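Local coordinates for putative polyphosphate kinase 2 family protein (Arthrobacter aurescens, PDB 3RHF) that probably acts as a polyphosphate kinase of the PPK2 family, transferring phosphate between polyphosphate and nucleotides on a P-loop-type alpha/beta/alpha core, at residues Lys74-Ile79 against Gln259-Ala264; Phe170-Thr175 against Thr237-Trp242. All coordinates share one frame; numbering follows the deposited sequence.

Contact 1. Residues Lys74-Ile79 against Gln259-Ala264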
ATOM      1  N   LYS A  74     -11.846   3.404  17.311  1.00 30.63           N
ATOM      2  CA  LYS A  74     -11.199   2.119  17.207  1.00 30.42           C
ATOM      3  C   LYS A  74     -10.245   2.067  16.038  1.00 29.11           C
ATOM      4  O   LYS A  74     -10.432   2.732  15.049  1.00 28.11           O
ATOM      5  CB  LYS A  74     -12.219   1.006  17.116  1.00 32.61           C
ATOM      6  CG  LYS A  74     -13.052   0.780  18.393  1.00 36.46           C
ATOM      7  CD  LYS A  74     -14.007  -0.396  18.152  1.00 43.00           C
ATOM      8  CE  LYS A  74     -15.377  -0.329  18.923  1.00 47.90           C
ATOM      9  NZ  LYS A  74     -16.579  -0.139  18.009  1.00 50.49           N
ATOM     10  N   ARG A  75      -9.191   1.272  16.179  1.00 29.32           N
ATOM     11  CA  ARG A  75      -8.182   1.114  15.151  1.00 28.91           C
ATOM     12  C   ARG A  75      -7.494  -0.214  15.395  1.00 28.54           C
ATOM     13  O   ARG A  75      -7.803  -0.891  16.351  1.00 28.94           O
ATOM     14  CB  ARG A  75      -7.174   2.238  15.253  1.00 29.13           C
ATOM     15  CG  ARG A  75      -6.439   2.247  16.580  1.00 32.93           C
ATOM     16  CD  ARG A  75      -5.920   3.629  16.902  1.00 36.88           C
ATOM     17  NE  ARG A  75      -6.929   4.372  17.622  1.00 40.62           N
ATOM     18  CZ  ARG A  75      -6.857   5.650  17.927  1.00 42.91           C
ATOM     19  NH1 ARG A  75      -7.846   6.190  18.601  1.00 44.18           N
ATOM     20  NH2 ARG A  75      -5.820   6.390  17.561  1.00 46.16           N
ATOM     21  N   LEU A  76      -6.558  -0.576  14.539  1.00 26.03           N
ATOM     22  CA  LEU A  76      -5.945  -1.865  14.616  1.00 25.22           C
ATOM     23  C   LEU A  76      -4.473  -1.788  14.294  1.00 23.40           C
ATOM     24  O   LEU A  76      -4.045  -0.980  13.508  1.00 22.51           O
ATOM     25  CB  LEU A  76      -6.680  -2.828  13.657  1.00 26.40           C
ATOM     26  CG  LEU A  76      -6.449  -4.338  13.900  1.00 28.30           C
ATOM     27  CD1 LEU A  76      -7.699  -5.148  13.837  1.00 32.99           C
ATOM     28  CD2 LEU A  76      -5.496  -4.869  12.918  1.00 31.86           C
ATOM     29  N   LEU A  77      -3.695  -2.658  14.915  1.00 23.47           N
ATOM     30  CA  LEU A  77      -2.234  -2.688  14.769  1.00 22.69           C
ATOM     31  C   LEU A  77      -1.786  -4.150  14.684  1.00 23.15           C
ATOM     32  O   LEU A  77      -1.902  -4.917  15.664  1.00 22.46           O
ATOM     33  CB  LEU A  77      -1.532  -1.983  15.952  1.00 22.15           C
ATOM     34  CG  LEU A  77       0.027  -1.926  15.936  1.00 21.84           C
ATOM     35  CD1 LEU A  77       0.580  -1.251  14.655  1.00 20.45           C
ATOM     36  CD2 LEU A  77       0.684  -1.299  17.167  1.00 20.51           C
ATOM     37  N   LEU A  78      -1.296  -4.503  13.486  1.00 22.67           N
ATOM     38  CA  LEU A  78      -0.695  -5.763  13.205  1.00 21.77           C
ATOM     39  C   LEU A  78       0.800  -5.631  13.372  1.00 22.75           C
ATOM     40  O   LEU A  78       1.430  -4.798  12.687  1.00 23.12           O
ATOM     41  CB  LEU A  78      -1.014  -6.160  11.786  1.00 21.76           C
ATOM     42  CG  LEU A  78      -0.461  -7.487  11.239  1.00 24.28           C
ATOM     43  CD1 LEU A  78      -1.073  -8.717  11.971  1.00 25.51           C
ATOM     44  CD2 LEU A  78      -0.729  -7.579   9.752  1.00 23.68           C
ATOM     45  N   ILE A  79       1.360  -6.443  14.286  1.00 22.60           N
ATOM     46  CA  ILE A  79       2.793  -6.564  14.494  1.00 22.43           C
ATOM     47  C   ILE A  79       3.293  -7.903  13.986  1.00 23.15           C
ATOM     48  O   ILE A  79       2.905  -8.961  14.513  1.00 22.83           O
ATOM     49  CB  ILE A  79       3.230  -6.446  16.029  1.00 22.28           C
ATOM     50  CG1 ILE A  79       2.805  -5.093  16.620  1.00 23.72           C
ATOM     51  CG2 ILE A  79       4.708  -6.565  16.150  1.00 20.77           C
ATOM     52  CD1 ILE A  79       3.006  -4.909  18.095  1.00 22.38           C
ATOM     53  N   GLN A 259      -6.731 -14.436   8.740  1.00 22.95           N
ATOM     54  CA  GLN A 259      -7.922 -14.791   9.543  1.00 23.12           C
ATOM     55  C   GLN A 259      -7.818 -14.157  10.894  1.00 22.81           C
ATOM     56  O   GLN A 259      -8.815 -13.772  11.478  1.00 24.54           O
ATOM     57  CB  GLN A 259      -8.134 -16.299   9.665  1.00 23.74           C
ATOM     58  CG  GLN A 259      -9.553 -16.717  10.054  1.00 22.94           C
ATOM     59  CD  GLN A 259     -10.590 -16.349   9.018  1.00 24.02           C
ATOM     60  OE1 GLN A 259     -10.478 -16.672   7.835  1.00 26.13           O
ATOM     61  NE2 GLN A 259     -11.621 -15.671   9.457  1.00 22.08           N
ATOM     62  N   LEU A 260      -6.602 -13.971  11.372  1.00 23.21           N
ATOM     63  CA  LEU A 260      -6.379 -13.275  12.660  1.00 23.12           C
ATOM     64  C   LEU A 260      -6.858 -11.838  12.624  1.00 21.65           C
ATOM     65  O   LEU A 260      -7.528 -11.367  13.556  1.00 20.19           O
ATOM     66  CB  LEU A 260      -4.892 -13.307  13.026  1.00 23.37           C
ATOM     67  CG  LEU A 260      -4.395 -14.554  13.765  1.00 25.89           C
ATOM     68  CD1 LEU A 260      -2.904 -14.430  13.925  1.00 23.82           C
ATOM     69  CD2 LEU A 260      -5.051 -14.788  15.148  1.00 23.96           C
ATOM     70  N   LEU A 261      -6.476 -11.165  11.538  1.00 22.92           N
ATOM     71  CA  LEU A 261      -6.967  -9.836  11.206  1.00 23.14           C
ATOM     72  C   LEU A 261      -8.459  -9.748  11.125  1.00 22.65           C
ATOM     73  O   LEU A 261      -9.038  -8.862  11.717  1.00 21.94           O
ATOM     74  CB  LEU A 261      -6.432  -9.415   9.862  1.00 24.19           C
ATOM     75  CG  LEU A 261      -5.419  -8.312   9.810  1.00 28.49           C
ATOM     76  CD1 LEU A 261      -4.432  -8.331  10.993  1.00 32.50           C
ATOM     77  CD2 LEU A 261      -4.678  -8.458   8.500  1.00 30.21           C
ATOM     78  N   LEU A 262      -9.076 -10.649  10.361  1.00 23.84           N
ATOM     79  CA  LEU A 262     -10.559 -10.612  10.176  1.00 25.49           C
ATOM     80  C   LEU A 262     -11.310 -10.857  11.478  1.00 26.48           C
ATOM     81  O   LEU A 262     -12.334 -10.235  11.709  1.00 26.56           O
ATOM     82  CB  LEU A 262     -11.062 -11.618   9.116  1.00 25.35           C
ATOM     83  CG  LEU A 262     -10.506 -11.348   7.712  1.00 26.27           C
ATOM     84  CD1 LEU A 262     -10.476 -12.637   6.849  1.00 27.43           C
ATOM     85  CD2 LEU A 262     -11.261 -10.257   6.976  1.00 22.22           C
ATOM     86  N   ASP A 263     -10.806 -11.804  12.284  1.00 27.53           N
ATOM     87  CA  ASP A 263     -11.443 -12.165  13.537  1.00 28.44           C
ATOM     88  C   ASP A 263     -11.287 -11.003  14.549  1.00 27.55           C
ATOM     89  O   ASP A 263     -12.203 -10.724  15.286  1.00 28.45           O
ATOM     90  CB  ASP A 263     -10.836 -13.451  14.090  1.00 29.09           C
ATOM     91  CG  ASP A 263     -11.188 -14.735  13.246  1.00 33.79           C
ATOM     92  OD1 ASP A 263     -11.955 -14.706  12.230  1.00 35.72           O
ATOM     93  OD2 ASP A 263     -10.687 -15.825  13.654  1.00 40.14           O
ATOM     94  N   ALA A 264     -10.131 -10.334  14.562  1.00 25.98           N
ATOM     95  CA  ALA A 264      -9.907  -9.127  15.381  1.00 25.71           C
ATOM     96  C   ALA A 264     -10.865  -7.984  14.955  1.00 25.53           C
ATOM     97  O   ALA A 264     -11.479  -7.337  15.794  1.00 25.75           O
ATOM     98  CB  ALA A 264      -8.460  -8.671  15.283  1.00 24.21           C
TER
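Leu76 and Leu78 of strand 75-82 meet Leu261 and Ala264 of helix 250-266, one helix-on-sheet layer of the three-layer alpha/beta/alpha sandwich that this protein shares with P-loop NTPases. The helix runs nearly antiparallel to the central strand: the axes of the short segments come within 10.4 Å, with 158° between their N-to-C directions. The two leucines, two positions apart on the strand, put their side chains on the same face of the sheet. The tight part lies at Leu78, where the CD1 methyl of Leu261 makes the close approaches. It lies against the flank of Leu78, from CB out to both methyls, with Leu261 CD1 3.5 Å from Leu78 CD1 and 4.0 Å from Leu78 CD2, and the two side chains meet at about a right angle. Leu78 has CG anti to its backbone N (chi1 179°), which sends the fork out from the strand to the helix. Packing is looser at Leu76, whose CD2 is 4.1 Å from the same Leu261 CD1. Val182 of the neighbouring strand 179-187 touches both Leu78 and Ala264, so the helix rests on two adjacent strands.

The polar side of the helix is turned elsewhere: Gln259 and Asp263, partly exposed, make no contact with the strand. They are joined one turn apart by a nearly straight bond from Gln259 NE2 to Asp263 OD1 (3.0 Å, 171°), the acceptor being approached from above the carboxylate plane. Gln259 OE1 accepts from Gln53 NE2, and Asp263 OD2 is hydrogen-bonded to Ser15 OG. Toward the start of the strand, where the burial lessens, the last apolar touch is Ala264 CB against Leu76 CD1 at 3.9 Å.

Contact 2. Residues Phe170-Thr175 against Thr237-Trp242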
ATOM      1  N   PHE A 170       3.128   0.099  27.322  1.00 27.72           N
ATOM      2  CA  PHE A 170       2.833   0.617  25.993  1.00 26.69           C
ATOM      3  C   PHE A 170       1.673  -0.057  25.314  1.00 26.69           C
ATOM      4  O   PHE A 170       0.677   0.600  24.917  1.00 27.82           O
ATOM      5  CB  PHE A 170       4.038   0.415  25.156  1.00 26.64           C
ATOM      6  CG  PHE A 170       3.900   0.819  23.766  1.00 27.02           C
ATOM      7  CD1 PHE A 170       3.580   2.123  23.432  1.00 31.40           C
ATOM      8  CD2 PHE A 170       4.189  -0.060  22.770  1.00 29.36           C
ATOM      9  CE1 PHE A 170       3.508   2.521  22.105  1.00 31.54           C
ATOM     10  CE2 PHE A 170       4.143   0.343  21.441  1.00 31.51           C
ATOM     11  CZ  PHE A 170       3.790   1.631  21.115  1.00 31.81           C
ATOM     12  N   GLU A 171       1.734  -1.364  25.168  1.00 26.14           N
ATOM     13  CA  GLU A 171       0.592  -2.040  24.525  1.00 25.62           C
ATOM     14  C   GLU A 171      -0.714  -1.795  25.313  1.00 26.69           C
ATOM     15  O   GLU A 171      -1.788  -1.687  24.763  1.00 26.03           O
ATOM     16  CB  GLU A 171       0.903  -3.518  24.363  1.00 24.56           C
ATOM     17  CG  GLU A 171       1.982  -3.682  23.312  1.00 24.26           C
ATOM     18  CD  GLU A 171       2.510  -5.116  23.151  1.00 26.50           C
ATOM     19  OE1 GLU A 171       1.986  -6.044  23.844  1.00 20.18           O
ATOM     20  OE2 GLU A 171       3.446  -5.273  22.295  1.00 26.31           O
ATOM     21  N   SER A 172      -0.599  -1.710  26.625  1.00 28.47           N
ATOM     22  CA  SER A 172      -1.747  -1.450  27.455  1.00 30.43           C
ATOM     23  C   SER A 172      -2.297  -0.017  27.215  1.00 30.14           C
ATOM     24  O   SER A 172      -3.502   0.206  27.214  1.00 30.63           O
ATOM     25  CB  SER A 172      -1.377  -1.695  28.923  1.00 31.64           C
ATOM     26  OG  SER A 172      -2.376  -1.164  29.753  1.00 36.15           O
ATOM     27  N   ARG A 173      -1.423   0.943  26.967  1.00 30.15           N
ATOM     28  CA  ARG A 173      -1.888   2.294  26.697  1.00 29.65           C
ATOM     29  C   ARG A 173      -2.616   2.302  25.361  1.00 28.63           C
ATOM     30  O   ARG A 173      -3.697   2.903  25.230  1.00 27.59           O
ATOM     31  CB  ARG A 173      -0.732   3.293  26.734  1.00 29.54           C
ATOM     32  CG  ARG A 173      -0.473   3.888  28.141  1.00 33.71           C
ATOM     33  CD  ARG A 173       1.040   4.048  28.544  1.00 35.69           C
ATOM     34  NE  ARG A 173       1.796   4.609  27.435  1.00 35.32           N
ATOM     35  CZ  ARG A 173       3.034   4.296  27.097  1.00 37.60           C
ATOM     36  NH1 ARG A 173       3.734   3.439  27.798  1.00 36.77           N
ATOM     37  NH2 ARG A 173       3.579   4.881  26.032  1.00 41.43           N
ATOM     38  N   LEU A 174      -2.035   1.628  24.370  1.00 27.91           N
ATOM     39  CA  LEU A 174      -2.630   1.632  23.032  1.00 28.25           C
ATOM     40  C   LEU A 174      -4.011   0.997  23.008  1.00 28.33           C
ATOM     41  O   LEU A 174      -4.922   1.489  22.355  1.00 27.81           O
ATOM     42  CB  LEU A 174      -1.762   0.913  22.014  1.00 27.88           C
ATOM     43  CG  LEU A 174      -0.460   1.564  21.591  1.00 28.08           C
ATOM     44  CD1 LEU A 174       0.081   0.669  20.466  1.00 28.46           C
ATOM     45  CD2 LEU A 174      -0.559   3.038  21.155  1.00 24.19           C
ATOM     46  N   THR A 175      -4.141  -0.094  23.737  1.00 30.64           N
ATOM     47  CA  THR A 175      -5.396  -0.829  23.833  1.00 31.58           C
ATOM     48  C   THR A 175      -6.470   0.027  24.503  1.00 32.58           C
ATOM     49  O   THR A 175      -7.566   0.096  24.058  1.00 32.74           O
ATOM     50  CB  THR A 175      -5.194  -2.127  24.604  1.00 31.73           C
ATOM     51  OG1 THR A 175      -4.271  -2.942  23.894  1.00 31.42           O
ATOM     52  CG2 THR A 175      -6.492  -2.867  24.721  1.00 33.03           C
ATOM     53  N   THR A 237       0.018 -11.166  26.715  1.00 35.69           N
ATOM     54  CA  THR A 237      -0.992 -10.851  27.696  1.00 35.37           C
ATOM     55  C   THR A 237      -2.424 -11.086  27.206  1.00 35.40           C
ATOM     56  O   THR A 237      -2.665 -11.318  26.030  1.00 35.48           O
ATOM     57  CB  THR A 237      -0.814  -9.420  28.138  1.00 35.07           C
ATOM     58  OG1 THR A 237      -1.079  -8.538  27.036  1.00 35.63           O
ATOM     59  CG2 THR A 237       0.614  -9.207  28.644  1.00 33.32           C
ATOM     60  N   GLU A 238      -3.372 -11.059  28.133  1.00 35.49           N
ATOM     61  CA  GLU A 238      -4.776 -11.110  27.790  1.00 35.75           C
ATOM     62  C   GLU A 238      -5.181 -10.006  26.765  1.00 34.97           C
ATOM     63  O   GLU A 238      -5.896 -10.300  25.832  1.00 35.39           O
ATOM     64  CB  GLU A 238      -5.651 -11.058  29.065  1.00 35.90           C
ATOM     65  N   ILE A 239      -4.724  -8.760  26.924  1.00 34.51           N
ATOM     66  CA  ILE A 239      -5.094  -7.690  25.977  1.00 33.80           C
ATOM     67  C   ILE A 239      -4.224  -7.661  24.702  1.00 32.53           C
ATOM     68  O   ILE A 239      -4.634  -7.090  23.683  1.00 31.98           O
ATOM     69  CB  ILE A 239      -5.096  -6.248  26.614  1.00 34.75           C
ATOM     70  CG1 ILE A 239      -3.686  -5.775  26.983  1.00 35.18           C
ATOM     71  CG2 ILE A 239      -6.045  -6.180  27.814  1.00 37.46           C
ATOM     72  CD1 ILE A 239      -3.661  -4.713  27.997  1.00 37.14           C
ATOM     73  N   ALA A 240      -3.028  -8.249  24.744  1.00 30.84           N
ATOM     74  CA  ALA A 240      -2.246  -8.338  23.544  1.00 29.35           C
ATOM     75  C   ALA A 240      -1.490  -9.673  23.522  1.00 29.30           C
ATOM     76  O   ALA A 240      -0.287  -9.744  23.815  1.00 28.42           O
ATOM     77  CB  ALA A 240      -1.333  -7.170  23.417  1.00 28.50           C
ATOM     78  N   PRO A 241      -2.208 -10.741  23.149  1.00 28.65           N
ATOM     79  CA  PRO A 241      -1.631 -12.048  23.081  1.00 28.68           C
ATOM     80  C   PRO A 241      -0.638 -12.109  21.967  1.00 28.25           C
ATOM     81  O   PRO A 241      -0.837 -11.420  20.959  1.00 28.58           O
ATOM     82  CB  PRO A 241      -2.817 -12.943  22.738  1.00 28.93           C
ATOM     83  CG  PRO A 241      -4.028 -12.145  23.013  1.00 28.93           C
ATOM     84  CD  PRO A 241      -3.623 -10.752  22.758  1.00 29.11           C
ATOM     85  N   TRP A 242       0.395 -12.945  22.129  1.00 27.67           N
ATOM     86  CA  TRP A 242       1.237 -13.339  20.996  1.00 27.27           C
ATOM     87  C   TRP A 242       0.608 -14.497  20.222  1.00 26.54           C
ATOM     88  O   TRP A 242      -0.119 -15.276  20.779  1.00 26.84           O
ATOM     89  CB  TRP A 242       2.605 -13.776  21.466  1.00 27.95           C
ATOM     90  CG  TRP A 242       3.553 -12.693  21.517  1.00 27.03           C
ATOM     91  CD1 TRP A 242       4.034 -12.056  22.641  1.00 26.51           C
ATOM     92  CD2 TRP A 242       4.189 -12.125  20.424  1.00 24.62           C
ATOM     93  NE1 TRP A 242       4.922 -11.106  22.283  1.00 27.12           N
ATOM     94  CE2 TRP A 242       5.034 -11.108  20.919  1.00 27.01           C
ATOM     95  CE3 TRP A 242       4.130 -12.355  19.065  1.00 27.27           C
ATOM     96  CZ2 TRP A 242       5.822 -10.319  20.088  1.00 27.77           C
ATOM     97  CZ3 TRP A 242       4.908 -11.553  18.215  1.00 27.39           C
ATOM     98  CH2 TRP A 242       5.738 -10.552  18.732  1.00 27.34           C
TER
HETATM   99  O   HOH W   1       1.277  -6.729  26.264  1.00 27.69           O
HETATM  100  O   HOH W   2      -5.078  -5.043  22.163  1.00 24.86           O
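Glu171 OE1 is gripped by a salt bridge from Lys183 and by a water 2.6 Å from it; the same water bonds to Thr237 OG1, linking helix 157-176 to the loop leading into strand 242-246, the edge strand of the parallel sheet. Thr237 OG1 also accepts from Ala240 N at 3.0 Å, an ST motif that ties the loop back on itself and presents the Ala240 methyl to the helix. That methyl meets the carboxylate, with Glu171 OE1 3.5 Å from Ala240 CB. Lys183 also bonds Ala240 O, so one ammonium group serves both segments, while Tyr143 holds Glu171 OE2.

Beyond the carboxylate, at Ser172 and Thr175, Ile239 packs on the helix beside a second bridging water. CG2 of Thr175 lies 4.1 Å from CB of Ile239, the two side chains meeting at a slant, and CD1 of Ile239 reaches Ser172 CA at 3.8 Å. CG1 of Ile239 lies between its backbone N and carbonyl carbon (chi1 68°), and the chain beyond it extends to lay CD1 on the helix backbone. The hydroxyl of Thr175 bonds to Glu171 O from the opposite face to Thr175 N, and the second water donates to both Thr175 OG1 and Ile239 O, the latter at 2.6 Å.

Contact 2 falls entirely within the 179 residues that separate the segments of contact 1: the order is 74-79, 170-175, 237-242, 259-264, all in the part of the chain characteristic of PPK2 proteins. The centres of the two contacts lie 13 Å apart, on opposite sides of the five-stranded parallel sheet, as the packing of Leu77 and Leu78 on opposite faces of the same strand indicates. Leu77 CD2 is 3.9 Å from Leu174 CD1 of helix 157-176, so strand 75-82 carries helix 250-266 on one face and helix 157-176 on the other. The neighbouring strand 179-187 serves both contacts too, joining the two helical layers through the middle of the sandwich.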